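Long-range contacts in putative glycyl-glycine endopeptidase lytM (Ruminococcus gnavus, PDB 3NYY), which probably acts as a metalloendopeptidase of the M23 (LytM-like) family, joining an M23 peptidase domain to a helical N-terminal region: residues A[11-16]-A[223-228]; A[30-35]-A[238-243]; A[124-129]-A[229-234]. All blocks are in the same frame, centred on the assembly; numbering follows the deposited sequence.

Interaction 1 of 3, residues A[11-16]-A[223-228]; sequences PVVSQP and LKEGTE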
ATOM      1  N   PRO A  11      20.090  21.540  10.583  1.00 20.98           N
ATOM      2  CA  PRO A  11      19.747  21.081   9.235  1.00 17.44           C
ATOM      3  C   PRO A  11      18.439  20.291   9.254  1.00 13.66           C
ATOM      4  O   PRO A  11      18.211  19.445  10.160  1.00 15.28           O
ATOM      5  CB  PRO A  11      20.940  20.187   8.869  1.00 21.05           C
ATOM      6  CG  PRO A  11      22.072  20.741   9.695  1.00 22.30           C
ATOM      7  CD  PRO A  11      21.437  21.087  10.987  1.00 22.58           C
ATOM      8  N   VAL A  12      17.558  20.598   8.303  1.00 14.88           N
ATOM      9  CA  VAL A  12      16.192  20.073   8.391  1.00 14.88           C
ATOM     10  C   VAL A  12      16.024  18.708   7.732  1.00 14.29           C
ATOM     11  O   VAL A  12      15.196  17.923   8.164  1.00 12.62           O
ATOM     12  CB  VAL A  12      15.181  21.099   7.847  1.00 18.41           C
ATOM     13  CG1 VAL A  12      13.728  20.627   8.079  1.00 16.62           C
ATOM     14  CG2 VAL A  12      15.392  22.460   8.563  1.00 23.94           C
ATOM     15  N   VAL A  13      16.836  18.392   6.720  1.00 14.86           N
ATOM     16  CA  VAL A  13      16.634  17.163   5.918  1.00 12.81           C
ATOM     17  C   VAL A  13      16.640  15.884   6.758  1.00 14.43           C
ATOM     18  O   VAL A  13      15.788  15.008   6.548  1.00 17.97           O
ATOM     19  CB  VAL A  13      17.616  17.067   4.732  1.00 13.14           C
ATOM     20  CG1 VAL A  13      17.460  15.741   3.981  1.00 12.55           C
ATOM     21  CG2 VAL A  13      17.347  18.266   3.741  1.00 14.45           C
ATOM     22  N   SER A  14      17.539  15.778   7.732  1.00 14.50           N
ATOM     23  CA  SER A  14      17.598  14.579   8.580  1.00 15.54           C
ATOM     24  C   SER A  14      16.629  14.554   9.753  1.00 16.17           C
ATOM     25  O   SER A  14      16.570  13.547  10.486  1.00 18.06           O
ATOM     26  CB  SER A  14      19.027  14.339   9.070  1.00 17.57           C
ATOM     27  OG  SER A  14      19.505  15.432   9.783  1.00 19.66           O
ATOM     28  N   GLN A  15      15.826  15.602   9.933  1.00 14.81           N
ATOM     29  CA  GLN A  15      14.847  15.593  11.022  1.00 12.18           C
ATOM     30  C   GLN A  15      13.713  14.633  10.652  1.00 12.73           C
ATOM     31  O   GLN A  15      13.137  14.722   9.567  1.00 12.87           O
ATOM     32  CB  GLN A  15      14.295  16.995  11.303  1.00 12.43           C
ATOM     33  CG  GLN A  15      15.429  17.979  11.690  1.00 15.98           C
ATOM     34  CD  GLN A  15      14.957  19.389  12.074  1.00 20.35           C
ATOM     35  OE1 GLN A  15      13.808  19.594  12.419  1.00 17.50           O
ATOM     36  NE2 GLN A  15      15.848  20.376  11.940  1.00 14.21           N
ATOM     37  N   PRO A  16      13.388  13.707  11.560  1.00 12.62           N
ATOM     38  CA  PRO A  16      12.367  12.706  11.228  1.00 14.44           C
ATOM     39  C   PRO A  16      11.024  13.280  10.753  1.00 15.83           C
ATOM     40  O   PRO A  16      10.416  12.715   9.821  1.00 14.41           O
ATOM     41  CB  PRO A  16      12.174  11.980  12.544  1.00 17.64           C
ATOM     42  CG  PRO A  16      13.534  12.031  13.172  1.00 19.98           C
ATOM     43  CD  PRO A  16      14.030  13.403  12.844  1.00 16.08           C
ATOM     44  N   LEU A 223      17.699  13.723  -0.751  1.00 11.98           N
ATOM     45  CA  LEU A 223      18.373  15.017  -0.644  1.00 11.25           C
ATOM     46  C   LEU A 223      19.680  14.830   0.074  1.00 13.88           C
ATOM     47  O   LEU A 223      19.776  14.061   1.005  1.00 13.39           O
ATOM     48  CB  LEU A 223      17.511  15.975   0.169  1.00 10.95           C
ATOM     49  CG  LEU A 223      16.163  16.402  -0.458  1.00 14.35           C
ATOM     50  CD1 LEU A 223      15.418  17.360   0.531  1.00 15.67           C
ATOM     51  CD2 LEU A 223      16.369  16.991  -1.787  1.00 21.30           C
ATOM     52  N   LYS A 224      20.682  15.565  -0.370  1.00 11.92           N
ATOM     53  CA  LYS A 224      22.017  15.460   0.196  1.00 15.53           C
ATOM     54  C   LYS A 224      22.159  16.379   1.400  1.00 17.08           C
ATOM     55  O   LYS A 224      21.762  17.541   1.351  1.00 19.69           O
ATOM     56  CB  LYS A 224      23.056  15.733  -0.882  1.00 20.84           C
ATOM     57  CG  LYS A 224      24.404  15.054  -0.560  1.00 28.91           C
ATOM     58  CD  LYS A 224      25.346  14.984  -1.757  1.00 31.11           C
ATOM     59  CE  LYS A 224      26.672  14.318  -1.349  1.00 34.75           C
ATOM     60  NZ  LYS A 224      27.628  14.316  -2.512  1.00 30.64           N
ATOM     61  N   GLU A 225      22.661  15.838   2.513  1.00 13.60           N
ATOM     62  CA  GLU A 225      22.948  16.611   3.715  1.00 13.29           C
ATOM     63  C   GLU A 225      24.350  16.229   4.160  1.00 13.77           C
ATOM     64  O   GLU A 225      24.644  15.056   4.461  1.00 13.01           O
ATOM     65  CB  GLU A 225      21.933  16.320   4.806  1.00 13.01           C
ATOM     66  CG  GLU A 225      22.136  17.174   6.037  1.00 16.10           C
ATOM     67  CD  GLU A 225      21.043  16.984   7.105  1.00 20.68           C
ATOM     68  OE1 GLU A 225      20.004  17.652   7.013  1.00 21.86           O
ATOM     69  OE2 GLU A 225      21.237  16.182   8.032  1.00 21.93           O
ATOM     70  N   GLY A 226      25.259  17.194   4.121  1.00 13.32           N
ATOM     71  CA  GLY A 226      26.663  16.866   4.241  1.00 14.99           C
ATOM     72  C   GLY A 226      27.035  15.922   3.095  1.00 14.13           C
ATOM     73  O   GLY A 226      26.638  16.108   1.927  1.00 15.87           O
ATOM     74  N   THR A 227      27.763  14.865   3.421  1.00 11.69           N
ATOM     75  CA  THR A 227      28.122  13.888   2.400  1.00 13.42           C
ATOM     76  C   THR A 227      27.041  12.818   2.175  1.00 12.62           C
ATOM     77  O   THR A 227      27.211  11.939   1.326  1.00 16.00           O
ATOM     78  CB  THR A 227      29.389  13.109   2.807  1.00 14.20           C
ATOM     79  OG1 THR A 227      29.089  12.359   4.003  1.00 13.78           O
ATOM     80  CG2 THR A 227      30.576  14.021   3.073  1.00 14.60           C
ATOM     81  N   GLU A 228      25.964  12.831   2.942  1.00 13.25           N
ATOM     82  CA  GLU A 228      25.000  11.734   2.934  0.50 13.11           C
ATOM     83  C   GLU A 228      23.774  12.006   2.067  1.00 15.32           C
ATOM     84  O   GLU A 228      23.232  13.099   2.089  1.00 16.96           O
ATOM     85  CB  GLU A 228      24.547  11.485   4.372  0.50 13.09           C
ATOM     86  CG  GLU A 228      23.745  10.211   4.587  0.50 11.81           C
ATOM     87  CD  GLU A 228      23.187  10.126   5.998  0.50 16.54           C
ATOM     88  OE1 GLU A 228      23.384  11.092   6.771  0.50 18.46           O
ATOM     89  OE2 GLU A 228      22.521   9.103   6.299  0.50 16.22           O
TER
HETATM   90  O   HOH W   1      19.620  19.814   5.577  1.00 21.74           O
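The carboxylate of Glu225 is the flat group that carries this contact. Ser14 N meets it from above its plane, 39° out, and donates to Glu225 OE1 at 3.2 Å. Ser14 OG donates to Glu225 OE2 at 2.6 Å and takes its syn lone pair. Both carboxylate oxygens are thus bound by one serine. Water 1 gives a further hydrogen to Glu225 OE1 at 2.6 Å. Pro11 CB crowds the same oxygen, 3.3 Å from Glu225 OE1. The second flat group, the amide of Gln15, has Pro11 O in its plane. Gln15 NE2 donates to Pro11 O at 3.1 Å, from above the carbonyl plane, and also reaches Arg7 O.

Glu225 has CG anti to its backbone N (chi1 -176°) and an extended chain, so the carboxylate reaches the turn at Val12 to Gln15.

Beside this polar grip lies an apolar one. Val13 and Leu223 cross at about a right angle, with Val13 CG1 3.8 Å from Leu223 CB. Ser83 of helix 77-88 touches both side chains.

Val12 to Gln15 form a type I turn, and Gln15 is the N-cap of helix 16-20. The contact holds this loop, between helices 4-8 and 16-20 of the LytM N-terminal region, to the M23 peptidase region. The partner there is the beta hairpin of strands 216-225 and 228-232, with a two-residue loop in a type II' turn.

Interaction 2 of 3, residues A[30-35]-A[238-243]; sequences YLKQAA and LRYAEN
Two acceptors lie side by side here: Arg239 O and Glu242 OE2 are 3.2 Å apart and cannot bond each other. The ammonium of Lys32 serves both. Lys32 NZ donates to Glu242 OE2 at 3.0 Å, as part of a salt bridge, and weakly to Arg239 O at 3.4 Å. The lysine chain is bent at chi2 (-83°), chi3 and chi4 to get there. On the way it passes the backbone of Tyr240, with Lys32 CD 3.2 Å from Tyr240 O.

Glu242 links two cations. Arg239 NE donates to Glu242 OE1 at 2.8 Å with an N-H...O angle of 162°. Glu242 OE1 lies in the guanidinium plane, but the carboxylate is tilted against it. Both Lys32 NZ and Arg239 NE approach from above the carboxylate plane. These bonds are those of one of two modelled conformers of Glu242. Arg239 NH2 also forms a salt bridge with Glu133 of the second subunit. The network ties the segment running on from helix 25-31, in the N-terminal region, to the one running on from helix 235-240.

The Tyr240 ring meets the other segment at its edge. Tyr240 CE1 is 3.4 Å from Leu31 O, and Leu31 CB packs near Tyr240 CD1. Water 2 donates to Tyr240 OH at 2.6 Å and weakly to Ala34 O. Pro37 of helix 37-48 touches the same side chain.

An alanine in place of Lys32 removes the ammonium that meets Glu242 OE2 and Arg239 O, and would probably loosen the hold between the two segments and leave Glu242 less firmly placed.

Lys32 NZ and Arg239 NH2 are 5.9 Å apart, like charges with a carboxylate between them. Glu242 is therefore likely to be ionised, and its negative charge would ease their repulsion.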
ATOM      1  N   TYR A  30      -5.060  22.208  -1.003  1.00 21.01           N
ATOM      2  CA  TYR A  30      -4.491  23.534  -1.240  1.00 20.02           C
ATOM      3  C   TYR A  30      -3.312  23.452  -2.184  1.00 19.94           C
ATOM      4  O   TYR A  30      -3.163  24.283  -3.082  1.00 19.54           O
ATOM      5  CB  TYR A  30      -4.119  24.220   0.092  1.00 17.57           C
ATOM      6  CG  TYR A  30      -3.343  25.495  -0.181  1.00 20.89           C
ATOM      7  CD1 TYR A  30      -3.982  26.700  -0.421  1.00 28.08           C
ATOM      8  CD2 TYR A  30      -1.964  25.440  -0.280  1.00 23.77           C
ATOM      9  CE1 TYR A  30      -3.221  27.841  -0.722  1.00 28.65           C
ATOM     10  CE2 TYR A  30      -1.233  26.508  -0.609  1.00 24.67           C
ATOM     11  CZ  TYR A  30      -1.841  27.707  -0.807  1.00 21.10           C
ATOM     12  OH  TYR A  30      -1.009  28.763  -1.130  1.00 33.16           O
ATOM     13  N   LEU A  31      -2.453  22.459  -1.983  1.00 17.81           N
ATOM     14  CA  LEU A  31      -1.193  22.368  -2.739  1.00 19.10           C
ATOM     15  C   LEU A  31      -1.395  22.191  -4.238  1.00 22.49           C
ATOM     16  O   LEU A  31      -0.611  22.703  -5.022  1.00 23.07           O
ATOM     17  CB  LEU A  31      -0.292  21.278  -2.141  1.00 17.72           C
ATOM     18  CG  LEU A  31       0.363  21.689  -0.826  1.00 21.56           C
ATOM     19  CD1 LEU A  31       1.028  20.440  -0.159  1.00 18.00           C
ATOM     20  CD2 LEU A  31       1.400  22.828  -1.000  1.00 17.92           C
ATOM     21  N   LYS A  32      -2.481  21.548  -4.624  1.00 25.55           N
ATOM     22  CA  LYS A  32      -2.758  21.357  -6.061  1.00 29.77           C
ATOM     23  C   LYS A  32      -2.946  22.679  -6.820  1.00 29.29           C
ATOM     24  O   LYS A  32      -2.785  22.699  -8.047  1.00 34.31           O
ATOM     25  CB  LYS A  32      -4.015  20.542  -6.284  1.00 32.15           C
ATOM     26  CG  LYS A  32      -4.029  19.152  -5.659  1.00 41.15           C
ATOM     27  CD  LYS A  32      -3.351  18.079  -6.484  1.00 40.23           C
ATOM     28  CE  LYS A  32      -4.073  16.714  -6.272  1.00 47.31           C
ATOM     29  NZ  LYS A  32      -4.089  16.235  -4.834  1.00 44.25           N
ATOM     30  N   GLN A  33      -3.316  23.744  -6.102  1.00 26.18           N
ATOM     31  CA  GLN A  33      -3.537  25.052  -6.727  0.50 26.47           C
ATOM     32  C   GLN A  33      -2.443  26.066  -6.413  1.00 24.86           C
ATOM     33  O   GLN A  33      -2.534  27.226  -6.808  1.00 25.30           O
ATOM     34  CB  GLN A  33      -4.909  25.584  -6.305  0.50 28.52           C
ATOM     35  CG  GLN A  33      -6.038  24.617  -6.637  0.50 30.98           C
ATOM     36  CD  GLN A  33      -5.999  24.156  -8.077  0.50 37.43           C
ATOM     37  OE1 GLN A  33      -5.969  24.970  -9.000  0.50 42.26           O
ATOM     38  NE2 GLN A  33      -5.997  22.844  -8.279  0.50 41.91           N
ATOM     39  N   ALA A  34      -1.386  25.641  -5.706  1.00 22.06           N
ATOM     40  CA  ALA A  34      -0.381  26.572  -5.236  1.00 19.64           C
ATOM     41  C   ALA A  34       0.662  26.790  -6.313  1.00 20.11           C
ATOM     42  O   ALA A  34       1.129  25.841  -6.883  1.00 22.49           O
ATOM     43  CB  ALA A  34       0.294  26.027  -3.969  1.00 19.74           C
ATOM     44  N   ALA A  35       1.064  28.044  -6.517  1.00 21.13           N
ATOM     45  CA  ALA A  35       2.093  28.365  -7.491  1.00 22.84           C
ATOM     46  C   ALA A  35       3.465  27.841  -7.057  1.00 21.42           C
ATOM     47  O   ALA A  35       4.287  27.483  -7.884  1.00 19.27           O
ATOM     48  CB  ALA A  35       2.160  29.867  -7.685  1.00 23.56           C
ATOM     49  N   LEU A 238       3.644  12.405  -4.469  1.00 11.91           N
ATOM     50  CA  LEU A 238       2.983  11.523  -5.424  1.00 12.37           C
ATOM     51  C   LEU A 238       1.497  11.794  -5.438  1.00 11.42           C
ATOM     52  O   LEU A 238       0.908  11.843  -6.515  1.00 13.26           O
ATOM     53  CB  LEU A 238       3.235  10.047  -5.125  1.00 10.67           C
ATOM     54  CG  LEU A 238       4.599   9.523  -5.527  1.00 11.31           C
ATOM     55  CD1 LEU A 238       4.932   8.185  -4.870  1.00 12.87           C
ATOM     56  CD2 LEU A 238       4.736   9.397  -7.113  1.00 12.42           C
ATOM     57  N   ARG A 239       0.884  11.959  -4.247  1.00 11.29           N
ATOM     58  CA  ARG A 239      -0.546  12.282  -4.165  1.00 13.16           C
ATOM     59  C   ARG A 239      -0.851  13.585  -4.847  1.00 14.01           C
ATOM     60  O   ARG A 239      -1.861  13.716  -5.540  1.00 13.06           O
ATOM     61  CB  ARG A 239      -1.021  12.349  -2.717  1.00 14.29           C
ATOM     62  CG  ARG A 239      -1.037  11.016  -2.025  1.00 17.85           C
ATOM     63  CD  ARG A 239      -2.005  10.045  -2.630  1.00 23.16           C
ATOM     64  NE  ARG A 239      -3.343  10.577  -2.872  1.00 24.64           N
ATOM     65  CZ  ARG A 239      -4.358  10.530  -2.020  1.00 31.93           C
ATOM     66  NH1 ARG A 239      -4.222   9.998  -0.798  1.00 31.32           N
ATOM     67  NH2 ARG A 239      -5.543  11.003  -2.408  1.00 34.08           N
ATOM     68  N   TYR A 240       0.053  14.554  -4.691  1.00 13.23           N
ATOM     69  CA  TYR A 240      -0.073  15.864  -5.344  1.00 16.10           C
ATOM     70  C   TYR A 240      -0.029  15.761  -6.867  1.00 14.12           C
ATOM     71  O   TYR A 240      -0.775  16.474  -7.558  1.00 16.58           O
ATOM     72  CB  TYR A 240       1.017  16.800  -4.798  1.00 16.65           C
ATOM     73  CG  TYR A 240       1.477  17.941  -5.660  1.00 14.81           C
ATOM     74  CD1 TYR A 240       0.851  19.177  -5.591  1.00 16.96           C
ATOM     75  CD2 TYR A 240       2.570  17.797  -6.488  1.00 12.06           C
ATOM     76  CE1 TYR A 240       1.306  20.236  -6.359  1.00 16.21           C
ATOM     77  CE2 TYR A 240       3.025  18.822  -7.282  1.00 15.98           C
ATOM     78  CZ  TYR A 240       2.381  20.053  -7.201  1.00 14.79           C
ATOM     79  OH  TYR A 240       2.840  21.084  -7.982  1.00 15.72           O
ATOM     80  N   ALA A 241       0.777  14.839  -7.377  1.00 12.98           N
ATOM     81  CA  ALA A 241       0.903  14.604  -8.801  1.00 14.06           C
ATOM     82  C   ALA A 241      -0.054  13.550  -9.369  1.00 13.91           C
ATOM     83  O   ALA A 241      -0.001  13.284 -10.557  1.00 13.65           O
ATOM     84  CB  ALA A 241       2.339  14.159  -9.093  1.00 14.73           C
ATOM     85  N   GLU A 242      -0.945  13.014  -8.524  0.50 15.45           N
ATOM     86  CA  GLU A 242      -1.819  11.884  -8.882  0.50 15.31           C
ATOM     87  C   GLU A 242      -2.627  12.118 -10.151  0.50 15.78           C
ATOM     88  O   GLU A 242      -2.743  11.225 -10.985  0.50 19.33           O
ATOM     89  CB  GLU A 242      -2.783  11.563  -7.708  0.50 15.62           C
ATOM     90  CG  GLU A 242      -3.866  12.603  -7.419  0.50 16.88           C
ATOM     91  CD  GLU A 242      -4.430  12.513  -5.998  0.50 23.32           C
ATOM     92  OE1 GLU A 242      -4.249  11.453  -5.340  0.50 18.76           O
ATOM     93  OE2 GLU A 242      -5.040  13.524  -5.552  0.50 20.10           O
ATOM     94  N   ASN A 243      -3.171  13.322 -10.275  1.00 16.18           N
ATOM     95  CA  ASN A 243      -4.019  13.718 -11.409  1.00 21.11           C
ATOM     96  C   ASN A 243      -3.228  14.322 -12.558  1.00 21.54           C
ATOM     97  O   ASN A 243      -3.821  14.828 -13.500  1.00 24.37           O
ATOM     98  CB  ASN A 243      -5.123  14.678 -10.969  1.00 25.87           C
ATOM     99  CG  ASN A 243      -6.093  14.024 -10.018  1.00 29.70           C
ATOM    100  OD1 ASN A 243      -6.355  12.817 -10.121  1.00 36.17           O
ATOM    101  ND2 ASN A 243      -6.607  14.801  -9.068  1.00 38.28           N
TER
HETATM  102  O   HOH W   2       2.843  23.606  -8.778  1.00 40.64           O

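Interaction 3 of 3, residues A[124-129]-A[229-234]; sequences GHEGTD and EISVNP
This contact includes the HxxxD signature of M23 peptidases, which His125 and Asp129 fit. In relatives these two positions supply zinc ligands. The two segments run the same way, their touching parts 12° apart. Both lie along strand 216-225: Thr128 pairs with Leu219, Val232 with Ile221 and Ile230 with Leu223.

One direct hydrogen bond joins them. Ser231 OG donates to Glu126 OE1 at 2.7 Å, from 48° out of the carboxylate plane. The Glu126 chain is bent at chi2 (90°), which turns its acid back to its own loop. There Gly124 N donates to Glu126 OE2 at 3.1 Å. Arg117 adds a salt bridge to the same oxygen, so the buried carboxylate is probably ionised, with Arg117 likely to balance its charge. Asn233 ND2 is held by Asp111 and by Arg20 O, while Asn233 OD1 caps Tyr235 N at the start of helix 235-240.

Packing comes from Pro234. Its ring and the Thr128 side chain slide past each other in opposite directions, with Pro234 CD 3.4 Å from Thr128 OG1. Pro234 CD also lies 3.7 Å from Gly127 CA.

Two waters bridge the segments. Water 3 lies between Glu126 O and Val232 O. Water 4 donates to Asn233 OD1 at 2.8 Å and to Gly127 O at 2.8 Å, and accepts from Thr128 OG1 at 2.9 Å.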
ATOM      1  N   GLY A 124      17.954   3.019   4.171  1.00 23.99           N
ATOM      2  CA  GLY A 124      18.488   3.741   3.029  1.00 22.74           C
ATOM      3  C   GLY A 124      17.718   3.533   1.743  1.00 18.47           C
ATOM      4  O   GLY A 124      18.079   4.142   0.726  1.00 19.40           O
ATOM      5  N   HIS A 125      16.704   2.657   1.787  1.00 16.89           N
ATOM      6  CA  HIS A 125      15.908   2.245   0.625  1.00 16.22           C
ATOM      7  C   HIS A 125      14.421   2.561   0.802  1.00 16.45           C
ATOM      8  O   HIS A 125      13.554   2.000   0.120  1.00 16.11           O
ATOM      9  CB  HIS A 125      16.122   0.746   0.367  1.00 19.20           C
ATOM     10  CG  HIS A 125      17.511   0.422  -0.059  1.00 21.90           C
ATOM     11  ND1 HIS A 125      17.868   0.310  -1.388  1.00 23.04           N
ATOM     12  CD2 HIS A 125      18.642   0.223   0.657  1.00 29.57           C
ATOM     13  CE1 HIS A 125      19.161   0.041  -1.469  1.00 26.01           C
ATOM     14  NE2 HIS A 125      19.659   0.005  -0.243  1.00 24.97           N
ATOM     15  N   GLU A 126      14.132   3.479   1.710  1.00 14.80           N
ATOM     16  CA  GLU A 126      12.750   3.814   2.063  1.00 12.64           C
ATOM     17  C   GLU A 126      12.170   4.673   0.943  1.00 12.01           C
ATOM     18  O   GLU A 126      12.854   5.546   0.390  1.00 12.34           O
ATOM     19  CB  GLU A 126      12.733   4.622   3.335  1.00 13.09           C
ATOM     20  CG  GLU A 126      13.358   3.953   4.572  1.00 17.15           C
ATOM     21  CD  GLU A 126      14.833   4.252   4.719  1.00 21.17           C
ATOM     22  OE1 GLU A 126      15.468   4.874   3.812  1.00 15.48           O
ATOM     23  OE2 GLU A 126      15.403   3.836   5.752  1.00 24.12           O
ATOM     24  N   GLY A 127      10.892   4.485   0.633  1.00 12.33           N
ATOM     25  CA  GLY A 127      10.248   5.271  -0.428  1.00 11.05           C
ATOM     26  C   GLY A 127       8.783   4.931  -0.524  1.00 12.75           C
ATOM     27  O   GLY A 127       8.141   4.724   0.525  1.00 13.31           O
ATOM     28  N   THR A 128       8.274   4.892  -1.747  1.00 10.52           N
ATOM     29  CA  THR A 128       6.875   4.531  -2.022  1.00 12.75           C
ATOM     30  C   THR A 128       6.890   3.464  -3.112  1.00 13.19           C
ATOM     31  O   THR A 128       7.543   3.593  -4.125  1.00 11.64           O
ATOM     32  CB  THR A 128       6.059   5.714  -2.461  1.00 11.53           C
ATOM     33  OG1 THR A 128       6.129   6.743  -1.446  1.00 11.10           O
ATOM     34  CG2 THR A 128       4.570   5.326  -2.714  1.00 13.90           C
ATOM     35  N   ASP A 129       6.170   2.381  -2.858  1.00 10.96           N
ATOM     36  CA  ASP A 129       6.005   1.268  -3.801  1.00 11.20           C
ATOM     37  C   ASP A 129       4.706   1.388  -4.560  1.00 13.27           C
ATOM     38  O   ASP A 129       3.626   1.331  -3.984  1.00 14.05           O
ATOM     39  CB  ASP A 129       6.120  -0.052  -3.060  1.00 13.44           C
ATOM     40  CG  ASP A 129       7.505  -0.245  -2.465  1.00 17.61           C
ATOM     41  OD1 ASP A 129       8.470   0.125  -3.140  1.00 15.69           O
ATOM     42  OD2 ASP A 129       7.623  -0.660  -1.302  1.00 22.09           O
ATOM     43  N   GLU A 229      23.308  10.973   1.343  1.00 13.48           N
ATOM     44  CA  GLU A 229      22.037  11.060   0.630  1.00 12.50           C
ATOM     45  C   GLU A 229      20.990  10.541   1.582  1.00 13.42           C
ATOM     46  O   GLU A 229      21.131   9.432   2.103  1.00 16.64           O
ATOM     47  CB  GLU A 229      22.074  10.219  -0.638  1.00 14.07           C
ATOM     48  CG  GLU A 229      23.037  10.790  -1.689  1.00 14.28           C
ATOM     49  CD  GLU A 229      22.469  11.918  -2.468  1.00 25.81           C
ATOM     50  OE1 GLU A 229      21.340  12.342  -2.181  1.00 20.51           O
ATOM     51  OE2 GLU A 229      23.171  12.437  -3.348  1.00 25.61           O
ATOM     52  N   ILE A 230      19.975  11.364   1.830  1.00 12.36           N
ATOM     53  CA  ILE A 230      18.927  11.113   2.835  0.50 11.49           C
ATOM     54  C   ILE A 230      17.615  10.887   2.110  1.00 11.69           C
ATOM     55  O   ILE A 230      17.155  11.777   1.399  1.00 10.75           O
ATOM     56  CB  ILE A 230      18.699  12.340   3.788  0.50 13.69           C
ATOM     57  CG1 ILE A 230      20.014  12.827   4.409  0.50 12.88           C
ATOM     58  CG2 ILE A 230      17.627  12.060   4.874  0.50 12.13           C
ATOM     59  CD1 ILE A 230      20.682  11.823   5.313  0.50 15.98           C
ATOM     60  N   SER A 231      16.993   9.738   2.330  1.00 11.11           N
ATOM     61  CA  SER A 231      15.673   9.508   1.771  1.00  9.89           C
ATOM     62  C   SER A 231      14.590  10.317   2.513  1.00 11.52           C
ATOM     63  O   SER A 231      14.634  10.499   3.738  1.00 11.18           O
ATOM     64  CB  SER A 231      15.339   8.013   1.828  1.00  9.63           C
ATOM     65  OG  SER A 231      15.328   7.536   3.186  1.00 12.06           O
ATOM     66  N   VAL A 232      13.617  10.781   1.734  1.00 10.34           N
ATOM     67  CA  VAL A 232      12.416  11.466   2.251  1.00 10.65           C
ATOM     68  C   VAL A 232      11.185  10.810   1.665  1.00 11.36           C
ATOM     69  O   VAL A 232      11.259  10.184   0.604  1.00 11.61           O
ATOM     70  CB  VAL A 232      12.441  12.997   1.930  1.00 12.13           C
ATOM     71  CG1 VAL A 232      13.722  13.614   2.467  1.00 12.11           C
ATOM     72  CG2 VAL A 232      12.290  13.245   0.443  1.00 13.09           C
ATOM     73  N   ASN A 233      10.060  10.954   2.344  1.00 10.52           N
ATOM     74  CA  ASN A 233       8.825  10.293   1.934  1.00  7.68           C
ATOM     75  C   ASN A 233       8.283  10.841   0.623  1.00 10.27           C
ATOM     76  O   ASN A 233       7.860  12.009   0.582  1.00 10.20           O
ATOM     77  CB  ASN A 233       7.790  10.444   3.049  1.00  9.79           C
ATOM     78  CG  ASN A 233       6.573   9.563   2.876  1.00 10.10           C
ATOM     79  OD1 ASN A 233       6.516   8.699   1.966  1.00 11.96           O
ATOM     80  ND2 ASN A 233       5.589   9.715   3.823  1.00 11.63           N
ATOM     81  N   PRO A 234       8.192   9.988  -0.438  1.00  8.87           N
ATOM     82  CA  PRO A 234       7.614  10.514  -1.670  1.00  8.78           C
ATOM     83  C   PRO A 234       6.094  10.504  -1.694  1.00 10.01           C
ATOM     84  O   PRO A 234       5.509  11.037  -2.624  1.00 10.96           O
ATOM     85  CB  PRO A 234       8.101   9.511  -2.735  1.00  9.88           C
ATOM     86  CG  PRO A 234       9.217   8.774  -2.101  1.00 10.05           C
ATOM     87  CD  PRO A 234       8.832   8.676  -0.654  1.00 10.44           C
TER
HETATM   88  O   HOH W   3      12.505   8.127  -0.741  1.00 11.53           O
HETATM   89  O   HOH W   4       5.781   6.037   1.337  1.00 14.30           O

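Interactions 1 and 3 are neighbours, their centres 12 Å apart. They share the hairpin of strands 216-225 and 228-232: Leu223 O lies 2.8 Å from Ile230 N, a probable hydrogen bond, and Val13 CG1 packs 3.6 Å from Ile230 CB. Interaction 2 is more remote, its centre 24 Å from that of interaction 1 and 20 Å from that of interaction 3. It still touches interaction 3, where Leu238 CD1 is 3.6 Å from Thr128 CG2. Interaction 3 carries His125 and Asp129, which match zinc-binding positions of relatives, so the active site probably lies here; Asp129 bonds His218. A sulfate ion, probably from the crystallisation liquor, sits about 5 Å from the Glu126 side chain.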